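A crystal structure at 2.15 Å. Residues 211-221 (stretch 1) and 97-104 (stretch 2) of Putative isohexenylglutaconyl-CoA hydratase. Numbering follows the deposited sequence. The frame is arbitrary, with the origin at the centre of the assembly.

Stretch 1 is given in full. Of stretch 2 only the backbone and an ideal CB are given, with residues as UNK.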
ATOM      1  N   ALA A 211      -5.650  20.173 -15.440  1.00 23.48           N
ATOM      2  CA  ALA A 211      -5.629  19.925 -13.998  1.00 20.84           C
ATOM      3  C   ALA A 211      -5.391  18.469 -13.725  1.00 25.29           C
ATOM      4  O   ALA A 211      -4.564  18.130 -12.876  1.00 29.45           O
ATOM      5  CB  ALA A 211      -6.966  20.370 -13.297  1.00 22.45           C
ATOM      6  N   ASN A 212      -6.153  17.603 -14.406  1.00 25.22           N
ATOM      7  CA  ASN A 212      -6.009  16.160 -14.226  1.00 21.11           C
ATOM      8  C   ASN A 212      -4.564  15.732 -14.547  1.00 19.44           C
ATOM      9  O   ASN A 212      -3.927  15.024 -13.773  1.00 15.19           O
ATOM     10  CB  ASN A 212      -7.001  15.389 -15.115  1.00 19.33           C
ATOM     11  CG  ASN A 212      -8.216  14.883 -14.363  1.00 26.11           C
ATOM     12  OD1 ASN A 212      -8.416  15.180 -13.173  1.00 29.32           O
ATOM     13  ND2 ASN A 212      -9.034  14.080 -15.050  1.00 27.06           N
ATOM     14  N   ALA A 213      -4.057  16.211 -15.678  1.00 19.61           N
ATOM     15  CA  ALA A 213      -2.726  15.863 -16.130  1.00 24.99           C
ATOM     16  C   ALA A 213      -1.639  16.205 -15.075  1.00 26.53           C
ATOM     17  O   ALA A 213      -0.901  15.330 -14.639  1.00 25.35           O
ATOM     18  CB  ALA A 213      -2.454  16.553 -17.438  1.00 22.50           C
ATOM     19  N   ALA A 214      -1.579  17.466 -14.640  1.00 26.99           N
ATOM     20  CA  ALA A 214      -0.671  17.897 -13.576  1.00 17.89           C
ATOM     21  C   ALA A 214      -0.843  17.068 -12.309  1.00 21.47           C
ATOM     22  O   ALA A 214       0.136  16.643 -11.677  1.00 18.42           O
ATOM     23  CB  ALA A 214      -0.945  19.310 -13.255  1.00 18.46           C
ATOM     24  N   THR A 215      -2.107  16.833 -11.947  1.00 20.83           N
ATOM     25  CA  THR A 215      -2.409  16.083 -10.758  1.00 18.34           C
ATOM     26  C   THR A 215      -1.895  14.637 -10.808  1.00 15.76           C
ATOM     27  O   THR A 215      -1.430  14.107  -9.786  1.00 17.56           O
ATOM     28  CB  THR A 215      -3.932  16.049 -10.451  1.00 18.85           C
ATOM     29  OG1 THR A 215      -4.424  17.366 -10.210  1.00 22.50           O
ATOM     30  CG2 THR A 215      -4.192  15.220  -9.191  1.00 14.50           C
ATOM     31  N   LYS A 216      -2.058  13.993 -11.954  1.00 18.02           N
ATOM     32  CA  LYS A 216      -1.653  12.597 -12.153  1.00 21.31           C
ATOM     33  C   LYS A 216      -0.098  12.453 -12.062  1.00 20.70           C
ATOM     34  O   LYS A 216       0.427  11.535 -11.429  1.00 19.03           O
ATOM     35  CB  LYS A 216      -2.189  12.110 -13.498  1.00 17.14           C
ATOM     36  CG  LYS A 216      -1.825  10.713 -13.832  1.00 26.76           C
ATOM     37  CD  LYS A 216      -2.544  10.238 -15.073  1.00 27.11           C
ATOM     38  CE  LYS A 216      -2.364   8.743 -15.256  1.00 27.75           C
ATOM     39  NZ  LYS A 216      -3.087   8.218 -16.463  1.00 23.19           N
ATOM     40  N   ALA A 217       0.631  13.395 -12.631  1.00 18.27           N
ATOM     41  CA  ALA A 217       2.096  13.396 -12.483  1.00 20.45           C
ATOM     42  C   ALA A 217       2.573  13.490 -11.038  1.00 18.64           C
ATOM     43  O   ALA A 217       3.518  12.825 -10.658  1.00 23.43           O
ATOM     44  CB  ALA A 217       2.694  14.527 -13.273  1.00 23.11           C
ATOM     45  N   LEU A 218       1.922  14.337 -10.235  1.00 19.81           N
ATOM     46  CA  LEU A 218       2.279  14.509  -8.829  1.00 12.97           C
ATOM     47  C   LEU A 218       2.080  13.223  -8.060  1.00 15.88           C
ATOM     48  O   LEU A 218       2.874  12.884  -7.202  1.00 22.70           O
ATOM     49  CB  LEU A 218       1.398  15.596  -8.155  1.00 18.08           C
ATOM     50  CG  LEU A 218       1.683  17.037  -8.532  1.00 27.99           C
ATOM     51  CD1 LEU A 218       0.608  17.980  -7.933  1.00 28.66           C
ATOM     52  CD2 LEU A 218       3.103  17.417  -8.085  1.00 23.65           C
ATOM     53  N   LEU A 219       0.956  12.569  -8.304  1.00 15.89           N
ATOM     54  CA  LEU A 219       0.627  11.310  -7.614  1.00 18.91           C
ATOM     55  C   LEU A 219       1.660  10.240  -7.940  1.00 17.46           C
ATOM     56  O   LEU A 219       2.085   9.465  -7.103  1.00 15.97           O
ATOM     57  CB  LEU A 219      -0.775  10.829  -8.051  1.00 19.95           C
ATOM     58  CG  LEU A 219      -1.957  11.735  -7.648  1.00 22.99           C
ATOM     59  CD1 LEU A 219      -3.209  11.439  -8.470  1.00 24.32           C
ATOM     60  CD2 LEU A 219      -2.245  11.613  -6.144  1.00 15.93           C
ATOM     61  N   LEU A 220       2.071  10.203  -9.188  1.00 17.84           N
ATOM     62  CA  LEU A 220       3.028   9.198  -9.623  1.00 18.90           C
ATOM     63  C   LEU A 220       4.385   9.478  -9.006  1.00 17.97           C
ATOM     64  O   LEU A 220       5.116   8.572  -8.670  1.00 21.79           O
ATOM     65  CB  LEU A 220       3.129   9.233 -11.139  1.00  9.72           C
ATOM     66  CG  LEU A 220       1.868   8.667 -11.817  1.00 18.10           C
ATOM     67  CD1 LEU A 220       1.828   8.987 -13.301  1.00 19.14           C
ATOM     68  CD2 LEU A 220       1.745   7.177 -11.612  1.00 17.83           C
ATOM     69  N   ALA A 221       4.721  10.747  -8.912  1.00 15.54           N
ATOM     70  CA  ALA A 221       5.962  11.183  -8.319  1.00 19.33           C
ATOM     71  C   ALA A 221       5.965  10.956  -6.840  1.00 18.88           C
ATOM     72  O   ALA A 221       7.025  10.773  -6.294  1.00 17.67           O
ATOM     73  CB  ALA A 221       6.210  12.662  -8.631  1.00 26.70           C
ATOM     74  N   UNK A  97       4.548   4.358 -20.305  1.00 17.50           N
ATOM     75  CA  UNK A  97       3.886   5.427 -21.041  1.00 13.68           C
ATOM     76  C   UNK A  97       2.354   5.375 -20.936  1.00 22.36           C
ATOM     77  O   UNK A  97       1.673   6.388 -21.144  1.00 18.39           O
ATOM     78  CB  UNK A  97       4.301   5.364 -22.512  1.00 13.68           C
ATOM     79  N   UNK A  98       1.812   4.208 -20.603  1.00 19.83           N
ATOM     80  CA  UNK A  98       0.392   4.127 -20.359  1.00 22.72           C
ATOM     81  C   UNK A  98       0.127   4.677 -18.936  1.00 22.12           C
ATOM     82  O   UNK A  98      -0.700   5.571 -18.755  1.00 21.02           O
ATOM     83  CB  UNK A  98      -0.110   2.690 -20.517  1.00 22.72           C
ATOM     84  N   UNK A  99       0.845   4.124 -17.955  1.00 22.19           N
ATOM     85  CA  UNK A  99       0.825   4.570 -16.557  1.00 22.13           C
ATOM     86  C   UNK A  99       0.919   6.087 -16.452  1.00 15.73           C
ATOM     87  O   UNK A  99       0.218   6.725 -15.650  1.00 15.95           O
ATOM     88  CB  UNK A  99       1.972   3.925 -15.777  1.00 22.13           C
ATOM     89  N   UNK A 100       1.764   6.663 -17.283  1.00 14.96           N
ATOM     90  CA  UNK A 100       2.063   8.082 -17.176  1.00 19.28           C
ATOM     91  C   UNK A 100       1.280   8.923 -18.167  1.00 21.01           C
ATOM     92  O   UNK A 100       1.527  10.112 -18.279  1.00 21.93           O
ATOM     93  CB  UNK A 100       3.562   8.315 -17.378  1.00 19.28           C
ATOM     94  N   UNK A 101       0.315   8.324 -18.861  1.00 20.09           N
ATOM     95  CA  UNK A 101      -0.539   9.085 -19.782  1.00 21.12           C
ATOM     96  C   UNK A 101      -1.308  10.236 -19.094  1.00 18.20           C
ATOM     97  O   UNK A 101      -1.938  10.008 -18.070  1.00 23.04           O
ATOM     98  CB  UNK A 101      -1.536   8.135 -20.449  1.00 21.12           C
ATOM     99  N   UNK A 102      -1.282  11.458 -19.685  1.00 20.86           N
ATOM    100  CA  UNK A 102      -1.998  12.642 -19.164  1.00 23.45           C
ATOM    101  C   UNK A 102      -3.521  12.467 -19.032  1.00 22.73           C
ATOM    102  O   UNK A 102      -4.158  13.053 -18.134  1.00 17.77           O
ATOM    103  CB  UNK A 102      -1.721  13.837 -20.079  1.00 23.45           C
ATOM    104  N   UNK A 103      -4.063  11.641 -19.917  1.00 19.97           N
ATOM    105  CA  UNK A 103      -5.452  11.186 -19.896  1.00 23.43           C
ATOM    106  C   UNK A 103      -5.784  10.290 -18.725  1.00 21.74           C
ATOM    107  O   UNK A 103      -4.911   9.564 -18.221  1.00 21.81           O
ATOM    108  CB  UNK A 103      -5.772  10.445 -21.196  1.00 23.43           C
ATOM    109  N   UNK A 104      -7.070  10.280 -18.362  1.00 23.01           N
ATOM    110  CA  UNK A 104      -7.650   9.184 -17.578  1.00 22.18           C
ATOM    111  C   UNK A 104      -7.688   7.895 -18.461  1.00 22.16           C
ATOM    112  O   UNK A 104      -8.158   7.922 -19.591  1.00 16.57           O
ATOM    113  CB  UNK A 104      -9.050   9.558 -17.088  1.00 22.18           C
TER

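Stretch 1 is helical throughout. Asn-212, Lys-216 and Leu-220 point their CA-to-CB bonds toward stretch 2, and Ala-213 sits beside them. Lys-216 is fully extended, all four chi angles t, so its NZ reaches the backbone of stretch 2. The Lys-216 part of the contact depends on carbonyls and places little demand on side chains.

Position 97 is helical. Its ideal CB has nothing of stretch 1 within 5.5 Å, so this contact sets no preference, and polar or charged residues fit as well as any. The residue is Glu-97, whose carboxylate is hydrogen-bonded elsewhere in the structure.

Position 98 is also helical, and its CB points away. Stretch 1 does not restrict the choice. The carbonyl matters more. The residue is Ala-98. Its O lies 4.2 Å from Lys-216 NZ, and a water bridges the gap: it donates to Ala-98 O at 2.9 Å and accepts from Lys-216 NZ at 2.7 Å. The same Ala-98 O takes a hydrogen bond from the N of position 101 at 2.9 Å, which closes the turn at the end of the helix.

Position 99 points sideways, with its ideal CB 5.3 Å from Leu-220 CD2. That leaves room for a side chain of some length to lie along the leucine. Leu, Met, Gln or Glu could do so with their aliphatic parts. The residue is Gln-99. Its CG packs 3.9 Å from Leu-220 CD2, while OE1 is hydrogen-bonded elsewhere in the structure. The Gln-99 O also lies close to stretch 1, 3.3 Å from Lys-216 CE.

Position 100 is the first to leave helical phi/psi, at -99/9. Its CB points away, yet the ideal CB is 4.5 Å from Leu-220 CD1. Small or polar residues would suit, and so would longer ones, since the CB points away. The residue is Ala-100. Its CB makes a light apolar contact with Leu-220 CD1 at 4.4 Å.

Position 101 has extended angles, -59/132, and its CB points away. Lys-216 NZ is 4.3 Å from the ideal CB, but the ammonium group needs acceptors, and the backbone provides one. Small or polar residues would suit, and an acidic one is plausible near the charge. The residue is Ala-101, whose O accepts a hydrogen bond from Lys-216 NZ at 2.7 Å.

Position 102 has its CA 4.5 Å from Ala-213 CA, the closest CA pair. CA-to-CB points away overall, though the CB touches stretch 1. The phi of -59° allows proline. The ideal CB is 3.9 Å from Ala-213 CB, so Ala, Pro or another apolar residue would suit. The residue is Pro-102, whose CB packs 4.0 Å from Ala-213 CB. Its O lies 3.7 Å from Ala-213 CA.

Position 103 points away, with nothing within 5.5 Å of its ideal CB. Polar or charged side chains are as suitable as any. The residue is Gln-103. Its O accepts a further hydrogen bond from Lys-216 NZ, at 2.9 Å.

Position 104 points sideways, its ideal CB 5.0 Å from Asn-212 ND2. A polar residue could approach that amide, or an apolar one lie beside it. The residue is Leu-104, which stays beyond contact distance.

Stretch 2 (97-104) EAQAAPQL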
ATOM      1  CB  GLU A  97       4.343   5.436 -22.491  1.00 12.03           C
ATOM      2  CG  GLU A  97       5.884   5.567 -22.709  1.00 25.63           C
ATOM      3  CD  GLU A  97       6.407   4.873 -24.016  1.00 24.01           C
ATOM      4  OE1 GLU A  97       5.610   4.408 -24.838  1.00 27.17           O
ATOM      5  OE2 GLU A  97       7.624   4.807 -24.231  1.00 24.23           O
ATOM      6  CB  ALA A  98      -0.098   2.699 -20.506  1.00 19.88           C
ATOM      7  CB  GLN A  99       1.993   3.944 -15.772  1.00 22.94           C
ATOM      8  CG  GLN A  99       2.100   4.353 -14.258  1.00 10.27           C
ATOM      9  CD  GLN A  99       1.291   3.459 -13.352  1.00 21.26           C
ATOM     10  OE1 GLN A  99       0.167   3.091 -13.673  1.00 22.54           O
ATOM     11  NE2 GLN A  99       1.892   3.039 -12.242  1.00 20.90           N
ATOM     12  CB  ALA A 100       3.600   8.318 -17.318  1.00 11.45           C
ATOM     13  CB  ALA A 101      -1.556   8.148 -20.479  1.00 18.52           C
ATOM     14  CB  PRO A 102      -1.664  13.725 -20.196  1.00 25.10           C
ATOM     15  CG  PRO A 102      -0.291  13.296 -20.731  1.00 22.06           C
ATOM     16  CD  PRO A 102      -0.366  11.827 -20.796  1.00 19.09           C
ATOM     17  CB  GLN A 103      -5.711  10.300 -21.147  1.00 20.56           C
ATOM     18  CG  GLN A 103      -5.719  11.009 -22.490  1.00 20.61           C
ATOM     19  CD  GLN A 103      -4.350  11.264 -23.052  1.00 25.61           C
ATOM     20  OE1 GLN A 103      -3.384  10.556 -22.743  1.00 20.54           O
ATOM     21  NE2 GLN A 103      -4.256  12.291 -23.901  1.00 30.56           N
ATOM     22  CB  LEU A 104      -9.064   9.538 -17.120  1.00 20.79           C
ATOM     23  CG  LEU A 104      -9.693   8.636 -16.060  1.00 17.07           C
ATOM     24  CD1 LEU A 104      -9.212   8.974 -14.664  1.00 12.51           C
ATOM     25  CD2 LEU A 104     -11.247   8.684 -16.103  1.00 18.48           C
TER
HETATM   26  O   HOH W   1      -2.877   5.578 -16.847  1.00 18.74           O
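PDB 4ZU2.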